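Local structure of Blo t 1 allergen (Blomia tropicalis, 5JT8) at residues A[163-168]-A[192-197]; A[279-284]-A[301-306]; A[284-289]-A[296-301]. The protein is a mite allergen of the papain family, probably a cysteine protease, captured here as a proenzyme that still carries its inhibitory propeptide. One frame throughout, in Å; residues are numbered along the deposited sequence.

Contact 1: A[163-168]-A[192-197]; sequences QELVDC and KYMIRT
Y193 reaches from helix 187-196 across to helix 162-168, among E164, L165 and C168, the short helical segments crossing nearly at right angles (97°). Its CG stands anti to the backbone N (chi1 -177°), which sends the ring straight out from its own helix. Y193 CB lies 4.1 Å from L165 CD2, and that methyl is 3.9 Å from Y193 CD1. Farther out, Y193 CE1 comes within 4.0 Å of E164 CD, while CE2 rests 3.6 Å from C168 CB. At the tip, OH donates a hydrogen bond to E164 OE2 at 2.7 Å. The acceptor lies near the ring plane, yet the hydroxyl meets the carboxylate from above its plane, the ring and carboxylate planes standing 78° apart. M194 CE adds an apolar touch against L165 CD1. Tyrosine suits the place, apolar along its length with a donor at its end. The contact joins two helices of the papain-like fold's helical domain, and helix 139-154 touches L165 and M194. C168 is tied to C214 by a disulfide. Buried E164 also has a salt bridge to R222 and accepts from V200 N; these partners would be expected to favour its ionised form.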
loop_
_atom_site.group_PDB
_atom_site.type_symbol
_atom_site.label_atom_id
_atom_site.label_comp_id
_atom_site.label_asym_id
_atom_site.label_seq_id
_atom_site.Cartn_x
_atom_site.Cartn_y
_atom_site.Cartn_z
ATOM N N GLN A 163 3.595 7.712 -11.599
ATOM C CA GLN A 163 4.543 8.822 -11.661
ATOM C C GLN A 163 3.794 10.140 -11.899
ATOM O O GLN A 163 4.171 11.187 -11.362
ATOM C CB GLN A 163 5.592 8.584 -12.756
ATOM C CG GLN A 163 6.760 9.582 -12.783
ATOM C CD GLN A 163 7.649 9.491 -11.559
ATOM O OE1 GLN A 163 8.160 8.418 -11.224
ATOM N NE2 GLN A 163 7.833 10.622 -10.877
ATOM N N GLU A 164 2.726 10.090 -12.691
ATOM C CA GLU A 164 1.946 11.290 -12.953
ATOM C C GLU A 164 1.292 11.766 -11.653
ATOM O O GLU A 164 1.146 12.965 -11.431
ATOM C CB GLU A 164 0.871 11.065 -14.024
ATOM C CG GLU A 164 0.086 12.355 -14.324
ATOM C CD GLU A 164 -0.988 12.215 -15.377
ATOM O OE1 GLU A 164 -1.265 11.076 -15.823
ATOM O OE2 GLU A 164 -1.577 13.257 -15.747
ATOM N N LEU A 165 0.888 10.826 -10.804
ATOM C CA LEU A 165 0.348 11.180 -9.497
ATOM C C LEU A 165 1.433 11.840 -8.639
ATOM O O LEU A 165 1.207 12.882 -8.011
ATOM C CB LEU A 165 -0.214 9.951 -8.784
ATOM C CG LEU A 165 -1.570 9.438 -9.264
ATOM C CD1 LEU A 165 -1.936 8.141 -8.563
ATOM C CD2 LEU A 165 -2.677 10.511 -9.079
ATOM N N VAL A 166 2.613 11.234 -8.635
ATOM C CA VAL A 166 3.723 11.703 -7.819
ATOM C C VAL A 166 4.077 13.147 -8.148
ATOM O O VAL A 166 4.319 13.963 -7.252
ATOM C CB VAL A 166 4.946 10.797 -8.003
ATOM C CG1 VAL A 166 6.208 11.449 -7.450
ATOM C CG2 VAL A 166 4.693 9.435 -7.347
ATOM N N ASP A 167 4.052 13.481 -9.432
ATOM C CA ASP A 167 4.503 14.793 -9.854
ATOM C C ASP A 167 3.414 15.840 -9.891
ATOM O O ASP A 167 3.667 17.004 -9.609
ATOM C CB ASP A 167 5.146 14.687 -11.221
ATOM C CG ASP A 167 6.351 13.790 -11.202
ATOM O OD1 ASP A 167 6.899 13.562 -10.103
ATOM O OD2 ASP A 167 6.739 13.311 -12.280
ATOM N N CYS A 168 2.204 15.434 -10.236
ATOM C CA CYS A 168 1.210 16.419 -10.585
ATOM C C CYS A 168 0.230 16.679 -9.450
ATOM O O CYS A 168 -0.601 17.579 -9.555
ATOM C CB CYS A 168 0.491 15.995 -11.860
ATOM S SG CYS A 168 1.647 15.772 -13.251
ATOM N N LYS A 192 -8.804 12.328 -6.173
ATOM C CA LYS A 192 -9.226 13.680 -6.553
ATOM C C LYS A 192 -8.640 14.053 -7.920
ATOM O O LYS A 192 -9.318 14.609 -8.788
ATOM C CB LYS A 192 -8.793 14.689 -5.485
ATOM C CG LYS A 192 -9.078 16.143 -5.812
ATOM C CD LYS A 192 -8.571 17.086 -4.709
ATOM C CE LYS A 192 -9.311 16.846 -3.396
ATOM N NZ LYS A 192 -8.724 17.647 -2.280
ATOM N N TYR A 193 -7.364 13.740 -8.102
ATOM C CA TYR A 193 -6.681 14.024 -9.347
ATOM C C TYR A 193 -7.272 13.164 -10.470
ATOM O O TYR A 193 -7.411 13.603 -11.608
ATOM C CB TYR A 193 -5.186 13.774 -9.187
ATOM C CG TYR A 193 -4.389 14.119 -10.408
ATOM C CD1 TYR A 193 -4.197 13.180 -11.416
ATOM C CD2 TYR A 193 -3.825 15.388 -10.559
ATOM C CE1 TYR A 193 -3.483 13.490 -12.547
ATOM C CE2 TYR A 193 -3.094 15.709 -11.689
ATOM C CZ TYR A 193 -2.921 14.753 -12.676
ATOM O OH TYR A 193 -2.198 15.051 -13.801
ATOM N N MET A 194 -7.646 11.945 -10.130
ATOM C CA MET A 194 -8.229 11.038 -11.104
ATOM C C MET A 194 -9.605 11.521 -11.567
ATOM O O MET A 194 -10.015 11.264 -12.692
ATOM C CB MET A 194 -8.316 9.636 -10.508
ATOM C CG MET A 194 -6.980 8.930 -10.492
ATOM S SD MET A 194 -7.244 7.187 -10.168
ATOM C CE MET A 194 -5.960 6.891 -8.954
ATOM N N ILE A 195 -10.301 12.253 -10.706
ATOM C CA ILE A 195 -11.576 12.856 -11.083
ATOM C C ILE A 195 -11.381 14.070 -11.966
ATOM O O ILE A 195 -11.944 14.164 -13.060
ATOM C CB ILE A 195 -12.389 13.277 -9.835
ATOM C CG1 ILE A 195 -12.879 12.043 -9.075
ATOM C CG2 ILE A 195 -13.578 14.161 -10.220
ATOM C CD1 ILE A 195 -13.284 12.362 -7.653
ATOM N N ARG A 196 -10.581 15.016 -11.495
ATOM C CA ARG A 196 -10.533 16.312 -12.152
ATOM C C ARG A 196 -9.711 16.292 -13.432
ATOM O O ARG A 196 -9.974 17.059 -14.362
ATOM C CB ARG A 196 -9.982 17.357 -11.183
ATOM C CG ARG A 196 -10.848 17.538 -9.945
ATOM C CD ARG A 196 -10.213 18.495 -8.946
ATOM N NE ARG A 196 -10.978 18.558 -7.703
ATOM C CZ ARG A 196 -10.564 19.158 -6.590
ATOM N NH1 ARG A 196 -9.377 19.758 -6.549
ATOM N NH2 ARG A 196 -11.335 19.153 -5.511
ATOM N N THR A 197 -8.715 15.415 -13.487
ATOM C CA THR A 197 -7.733 15.429 -14.585
ATOM C C THR A 197 -7.643 14.075 -15.291
ATOM O O THR A 197 -7.529 14.005 -16.506
ATOM C CB THR A 197 -6.335 15.807 -14.059
ATOM O OG1 THR A 197 -6.410 17.069 -13.384
ATOM C CG2 THR A 197 -5.295 15.891 -15.198
#

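Contact 2: A[279-284]-A[301-306]; sequences TDHAVI and NSWGTG
V283 and N301 mark the closest backbone approach, CA to CA 5.3 Å, where strand 281-284 passes the irregular loop 301-306, after a classic beta bulge in which D280 and H281 both face M254. With CG anti to its backbone N (chi1 -172°), H281 carries its ring out to the loop. There NE2 donates to N301 OD1 at 2.9 Å, a nearly straight bond (164° at the hydrogen) lying almost in the imidazole plane. That oxygen also accepts from S302 N at 2.7 Å, the two donors arriving from opposite faces of the amide plane; this double grip helps fix the amide's rotation. V283 CG1 packs 3.5 Å from the same oxygen. Over one imidazole face lies W303, its CZ2 3.2 Å from H281 NE2. The rings are near parallel (21°) but slid apart, so they barely overlap; the indole lies beside the His-Asn bond and, as in papain, probably screens it from solvent. A water donates to A282 O and S302 OG, and S302 OG also hydrogen-bonds Q131 OE1. By likeness to papain, H281 and N301 are probably the His-Asn pair of the active site, whose presumed nucleophile C137 is oxidised here to S-hydroxycysteine. Y75 and F83, both of the propeptide, pack on W303, Y75 edge-to-face. Strand 250-254 flanks H281 and V283, while helix 139-154 lays A141 on A282 and F140 on S302.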
loop_
_atom_site.group_PDB
_atom_site.type_symbol
_atom_site.label_atom_id
_atom_site.label_comp_id
_atom_site.label_asym_id
_atom_site.label_seq_id
_atom_site.Cartn_x
_atom_site.Cartn_y
_atom_site.Cartn_z
ATOM N N THR A 279 0.368 5.135 11.398
ATOM C CA THR A 279 0.252 4.711 10.026
ATOM C C THR A 279 1.342 5.403 9.180
ATOM O O THR A 279 1.638 6.585 9.384
ATOM C CB THR A 279 -1.147 5.034 9.521
ATOM O OG1 THR A 279 -1.578 6.225 10.178
ATOM C CG2 THR A 279 -2.135 3.919 9.904
ATOM N N ASP A 280 1.957 4.664 8.258
ATOM C CA ASP A 280 2.943 5.255 7.345
ATOM C C ASP A 280 2.975 4.571 5.983
ATOM O O ASP A 280 3.850 4.838 5.170
ATOM C CB ASP A 280 4.357 5.233 7.952
ATOM C CG ASP A 280 4.838 3.829 8.315
ATOM O OD1 ASP A 280 4.133 2.835 8.035
ATOM O OD2 ASP A 280 5.946 3.725 8.886
ATOM N N HIS A 281 2.015 3.699 5.719
ATOM C CA HIS A 281 2.027 2.972 4.458
ATOM C C HIS A 281 0.622 2.781 3.931
ATOM O O HIS A 281 -0.265 2.379 4.677
ATOM C CB HIS A 281 2.707 1.629 4.657
ATOM C CG HIS A 281 2.948 0.869 3.392
ATOM N ND1 HIS A 281 3.434 1.458 2.246
ATOM C CD2 HIS A 281 2.816 -0.450 3.112
ATOM C CE1 HIS A 281 3.565 0.539 1.306
ATOM N NE2 HIS A 281 3.204 -0.627 1.808
ATOM N N ALA A 282 0.424 3.071 2.649
ATOM C CA ALA A 282 -0.862 2.830 1.991
ATOM C C ALA A 282 -0.821 1.537 1.189
ATOM O O ALA A 282 0.129 1.302 0.464
ATOM C CB ALA A 282 -1.226 3.981 1.078
ATOM N N VAL A 283 -1.857 0.711 1.322
ATOM C CA VAL A 283 -1.975 -0.513 0.521
ATOM C C VAL A 283 -3.443 -0.730 0.166
ATOM O O VAL A 283 -4.266 0.150 0.412
ATOM C CB VAL A 283 -1.431 -1.750 1.252
ATOM C CG1 VAL A 283 0.080 -1.637 1.476
ATOM C CG2 VAL A 283 -2.172 -1.966 2.593
ATOM N N ILE A 284 -3.764 -1.901 -0.374
ATOM C CA ILE A 284 -5.113 -2.216 -0.842
ATOM C C ILE A 284 -5.646 -3.500 -0.210
ATOM O O ILE A 284 -4.942 -4.507 -0.164
ATOM C CB ILE A 284 -5.128 -2.373 -2.398
ATOM C CG1 ILE A 284 -4.705 -1.057 -3.077
ATOM C CG2 ILE A 284 -6.485 -2.835 -2.910
ATOM C CD1 ILE A 284 -4.370 -1.237 -4.571
ATOM N N ASN A 301 -0.016 -5.342 -1.781
ATOM C CA ASN A 301 1.070 -4.425 -1.447
ATOM C C ASN A 301 1.782 -3.994 -2.735
ATOM O O ASN A 301 1.534 -4.562 -3.797
ATOM C CB ASN A 301 2.036 -5.096 -0.464
ATOM C CG ASN A 301 2.905 -4.103 0.301
ATOM O OD1 ASN A 301 2.941 -2.915 -0.005
ATOM N ND2 ASN A 301 3.621 -4.604 1.302
ATOM N N SER A 302 2.649 -2.989 -2.640
ATOM C CA SER A 302 3.373 -2.467 -3.797
ATOM C C SER A 302 4.889 -2.598 -3.625
ATOM O O SER A 302 5.648 -1.666 -3.920
ATOM C CB SER A 302 2.994 -1.003 -4.041
ATOM O OG SER A 302 3.191 -0.218 -2.867
ATOM N N TRP A 303 5.326 -3.764 -3.151
ATOM C CA TRP A 303 6.745 -4.002 -2.891
ATOM C C TRP A 303 7.297 -5.171 -3.713
ATOM O O TRP A 303 8.248 -5.834 -3.299
ATOM C CB TRP A 303 6.979 -4.271 -1.404
ATOM C CG TRP A 303 6.713 -3.083 -0.497
ATOM C CD1 TRP A 303 6.565 -1.782 -0.869
ATOM C CD2 TRP A 303 6.588 -3.110 0.930
ATOM N NE1 TRP A 303 6.357 -0.997 0.233
ATOM C CE2 TRP A 303 6.355 -1.788 1.353
ATOM C CE3 TRP A 303 6.639 -4.128 1.891
ATOM C CZ2 TRP A 303 6.178 -1.448 2.698
ATOM C CZ3 TRP A 303 6.457 -3.793 3.233
ATOM C CH2 TRP A 303 6.231 -2.463 3.621
ATOM N N GLY A 304 6.692 -5.419 -4.867
ATOM C CA GLY A 304 7.125 -6.492 -5.741
ATOM C C GLY A 304 6.573 -7.841 -5.316
ATOM O O GLY A 304 6.059 -7.999 -4.205
ATOM N N THR A 305 6.692 -8.819 -6.203
ATOM C CA THR A 305 6.179 -10.164 -5.945
ATOM C C THR A 305 7.054 -10.913 -4.944
ATOM O O THR A 305 6.728 -12.027 -4.543
ATOM C CB THR A 305 6.100 -10.997 -7.237
ATOM O OG1 THR A 305 7.410 -11.112 -7.808
ATOM C CG2 THR A 305 5.170 -10.342 -8.249
ATOM N N GLY A 306 8.173 -10.304 -4.563
ATOM C CA GLY A 306 9.105 -10.918 -3.633
ATOM C C GLY A 306 8.635 -10.810 -2.190
ATOM O O GLY A 306 9.081 -11.569 -1.340
HETATM O O HOH W 1 0.460 0.213 -2.050
#

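Contact 3: A[284-289]-A[296-301]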
loop_
_atom_site.group_PDB
_atom_site.type_symbol
_atom_site.label_atom_id
_atom_site.label_comp_id
_atom_site.label_asym_id
_atom_site.label_seq_id
_atom_site.Cartn_x
_atom_site.Cartn_y
_atom_site.Cartn_z
ATOM N N ILE A 284 -3.764 -1.901 -0.374
ATOM C CA ILE A 284 -5.113 -2.216 -0.842
ATOM C C ILE A 284 -5.646 -3.500 -0.210
ATOM O O ILE A 284 -4.942 -4.507 -0.164
ATOM C CB ILE A 284 -5.128 -2.373 -2.398
ATOM C CG1 ILE A 284 -4.705 -1.057 -3.077
ATOM C CG2 ILE A 284 -6.485 -2.835 -2.910
ATOM C CD1 ILE A 284 -4.370 -1.237 -4.571
ATOM N N LEU A 285 -6.883 -3.463 0.278
ATOM C CA LEU A 285 -7.592 -4.686 0.649
ATOM C C LEU A 285 -8.340 -5.194 -0.564
ATOM O O LEU A 285 -9.093 -4.447 -1.186
ATOM C CB LEU A 285 -8.567 -4.444 1.802
ATOM C CG LEU A 285 -8.026 -4.052 3.177
ATOM C CD1 LEU A 285 -9.183 -3.794 4.149
ATOM C CD2 LEU A 285 -7.124 -5.171 3.693
ATOM N N VAL A 286 -8.130 -6.456 -0.917
ATOM C CA VAL A 286 -8.825 -7.017 -2.058
ATOM C C VAL A 286 -9.773 -8.122 -1.630
ATOM O O VAL A 286 -10.432 -8.725 -2.460
ATOM C CB VAL A 286 -7.856 -7.584 -3.111
ATOM C CG1 VAL A 286 -6.969 -6.475 -3.695
ATOM C CG2 VAL A 286 -7.036 -8.719 -2.534
ATOM N N GLY A 287 -9.834 -8.388 -0.331
ATOM C CA GLY A 287 -10.752 -9.390 0.174
ATOM C C GLY A 287 -10.456 -9.928 1.558
ATOM O O GLY A 287 -9.669 -9.363 2.322
ATOM N N TRP A 288 -11.088 -11.046 1.877
ATOM C CA TRP A 288 -10.928 -11.652 3.183
ATOM C C TRP A 288 -11.237 -13.118 3.113
ATOM O O TRP A 288 -11.829 -13.594 2.143
ATOM C CB TRP A 288 -11.846 -10.982 4.197
ATOM C CG TRP A 288 -13.297 -11.288 3.953
ATOM C CD1 TRP A 288 -13.998 -12.353 4.430
ATOM C CD2 TRP A 288 -14.214 -10.523 3.166
ATOM N NE1 TRP A 288 -15.304 -12.298 3.998
ATOM C CE2 TRP A 288 -15.465 -11.179 3.228
ATOM C CE3 TRP A 288 -14.110 -9.338 2.433
ATOM C CZ2 TRP A 288 -16.602 -10.687 2.589
ATOM C CZ3 TRP A 288 -15.235 -8.855 1.790
ATOM C CH2 TRP A 288 -16.465 -9.535 1.871
ATOM N N GLY A 289 -10.850 -13.827 4.166
ATOM C CA GLY A 289 -11.066 -15.245 4.252
ATOM C C GLY A 289 -10.838 -15.732 5.664
ATOM O O GLY A 289 -10.507 -14.950 6.554
ATOM N N TYR A 296 -8.794 -13.480 8.303
ATOM C CA TYR A 296 -7.737 -12.602 7.804
ATOM C C TYR A 296 -8.195 -11.670 6.698
ATOM O O TYR A 296 -9.225 -11.882 6.067
ATOM C CB TYR A 296 -6.541 -13.422 7.301
ATOM C CG TYR A 296 -6.880 -14.340 6.151
ATOM C CD1 TYR A 296 -6.852 -13.888 4.827
ATOM C CD2 TYR A 296 -7.248 -15.661 6.388
ATOM C CE1 TYR A 296 -7.169 -14.751 3.760
ATOM C CE2 TYR A 296 -7.577 -16.516 5.349
ATOM C CZ TYR A 296 -7.534 -16.062 4.032
ATOM O OH TYR A 296 -7.856 -16.938 3.006
ATOM N N TRP A 297 -7.404 -10.630 6.493
ATOM C CA TRP A 297 -7.554 -9.711 5.382
ATOM C C TRP A 297 -6.611 -10.123 4.256
ATOM O O TRP A 297 -5.523 -10.636 4.518
ATOM C CB TRP A 297 -7.207 -8.291 5.806
ATOM C CG TRP A 297 -8.107 -7.661 6.798
ATOM C CD1 TRP A 297 -7.800 -7.310 8.077
ATOM C CD2 TRP A 297 -9.457 -7.255 6.579
ATOM N NE1 TRP A 297 -8.892 -6.730 8.684
ATOM C CE2 TRP A 297 -9.921 -6.687 7.782
ATOM C CE3 TRP A 297 -10.325 -7.334 5.489
ATOM C CZ2 TRP A 297 -11.200 -6.173 7.910
ATOM C CZ3 TRP A 297 -11.608 -6.837 5.629
ATOM C CH2 TRP A 297 -12.024 -6.259 6.822
ATOM N N ILE A 298 -6.998 -9.875 3.013
ATOM C CA ILE A 298 -6.049 -10.021 1.904
ATOM C C ILE A 298 -5.546 -8.649 1.456
ATOM O O ILE A 298 -6.321 -7.795 1.001
ATOM C CB ILE A 298 -6.656 -10.751 0.708
ATOM C CG1 ILE A 298 -7.353 -12.046 1.162
ATOM C CG2 ILE A 298 -5.572 -11.030 -0.330
ATOM C CD1 ILE A 298 -8.211 -12.708 0.078
ATOM N N ILE A 299 -4.242 -8.444 1.602
ATOM C CA ILE A 299 -3.621 -7.151 1.336
ATOM C C ILE A 299 -2.803 -7.160 0.060
ATOM O O ILE A 299 -1.882 -7.965 -0.100
ATOM C CB ILE A 299 -2.727 -6.731 2.516
ATOM C CG1 ILE A 299 -3.606 -6.325 3.702
ATOM C CG2 ILE A 299 -1.805 -5.573 2.131
ATOM C CD1 ILE A 299 -2.816 -5.894 4.920
ATOM N N ARG A 300 -3.149 -6.272 -0.864
ATOM C CA ARG A 300 -2.306 -6.061 -2.040
ATOM C C ARG A 300 -1.290 -4.963 -1.767
ATOM O O ARG A 300 -1.659 -3.794 -1.555
ATOM C CB ARG A 300 -3.140 -5.693 -3.262
ATOM C CG ARG A 300 -2.313 -5.216 -4.443
ATOM C CD ARG A 300 -3.212 -4.824 -5.590
ATOM N NE ARG A 300 -2.474 -4.179 -6.674
ATOM C CZ ARG A 300 -2.152 -4.776 -7.818
ATOM N NH1 ARG A 300 -2.487 -6.044 -8.038
ATOM N NH2 ARG A 300 -1.489 -4.106 -8.742
ATOM N N ASN A 301 -0.016 -5.342 -1.781
ATOM C CA ASN A 301 1.070 -4.425 -1.447
ATOM C C ASN A 301 1.782 -3.994 -2.735
ATOM O O ASN A 301 1.534 -4.562 -3.797
ATOM C CB ASN A 301 2.036 -5.096 -0.464
ATOM C CG ASN A 301 2.905 -4.103 0.301
ATOM O OD1 ASN A 301 2.941 -2.915 -0.005
ATOM N ND2 ASN A 301 3.621 -4.604 1.302
#
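W297 receives L285 CD1 over one face of its six-membered ring, 4.2 Å from the centroid in a CH-pi contact, while G287 O lies in plane at its edge. Toward the hairpin turn the Y296 ring lies over G289: the glycine CA is 3.9 Å from the ring centroid, a second CH-pi contact, and its O sits above the same face toward the rim. Y296 CG lies between the backbone N and the carbonyl carbon (chi1 61°), a choice that folds the ring back over the opposite strand. Glycine suits this place, since a CB at G289 would run into the tyrosine hydroxyl.

The strands form an antiparallel hairpin in the beta-sheet domain of the papain-like fold, with paired backbone bonds between I284 and R300 and between G289 and Y296. Midway, V286 N donates to I298 O, while I298 N meets G287 O at 2.8 Å from above the carbonyl plane. G287 adopts backbone angles (phi 161°) that suit glycine. V286 CG2 here presses on I298 CG2 at 3.5 Å, the side chains crossing at about a right angle. On the face bearing W297, L285 CD2 touches I299 CG1 at 3.7 Å, and helix 237-247 packs V240 and I244 against L285. W288, on this same face, bonds P114 O through NE1. On the other face, I284 and the extended R300 run side by side, I284 CD1 3.9 Å from R300 CD.

Beyond this apolar stem the R300 guanidinium bonds T126 O, R127 O and Y312 OH. Backbone bonds hold the strands together, and apolar side chains pack on both faces of the pair; arginine fits because its methylenes can lie within the hairpin while carbonyl and hydroxyl oxygens would stabilise its buried charge.

Contacts 2 and 3 form one continuous piece, with centres about 11 Å apart. They share I284 and N301, and V283 CG2 packs 3.7 Å from I299 CG2. The strands of contact 3 lead at one end to H281, at the start of one strand, and N301, just past the end of the other, in the probable active site. Contact 1 belongs to the helical part of the papain-like fold; its centre is about 19 Å from that of contact 2 and 25 Å from that of contact 3, with nearest atoms about 9 Å away in each case. Helix 139-154, just after the presumed active-site C137, touches L165 and M194 of contact 1 and A282 and S302 of contact 2.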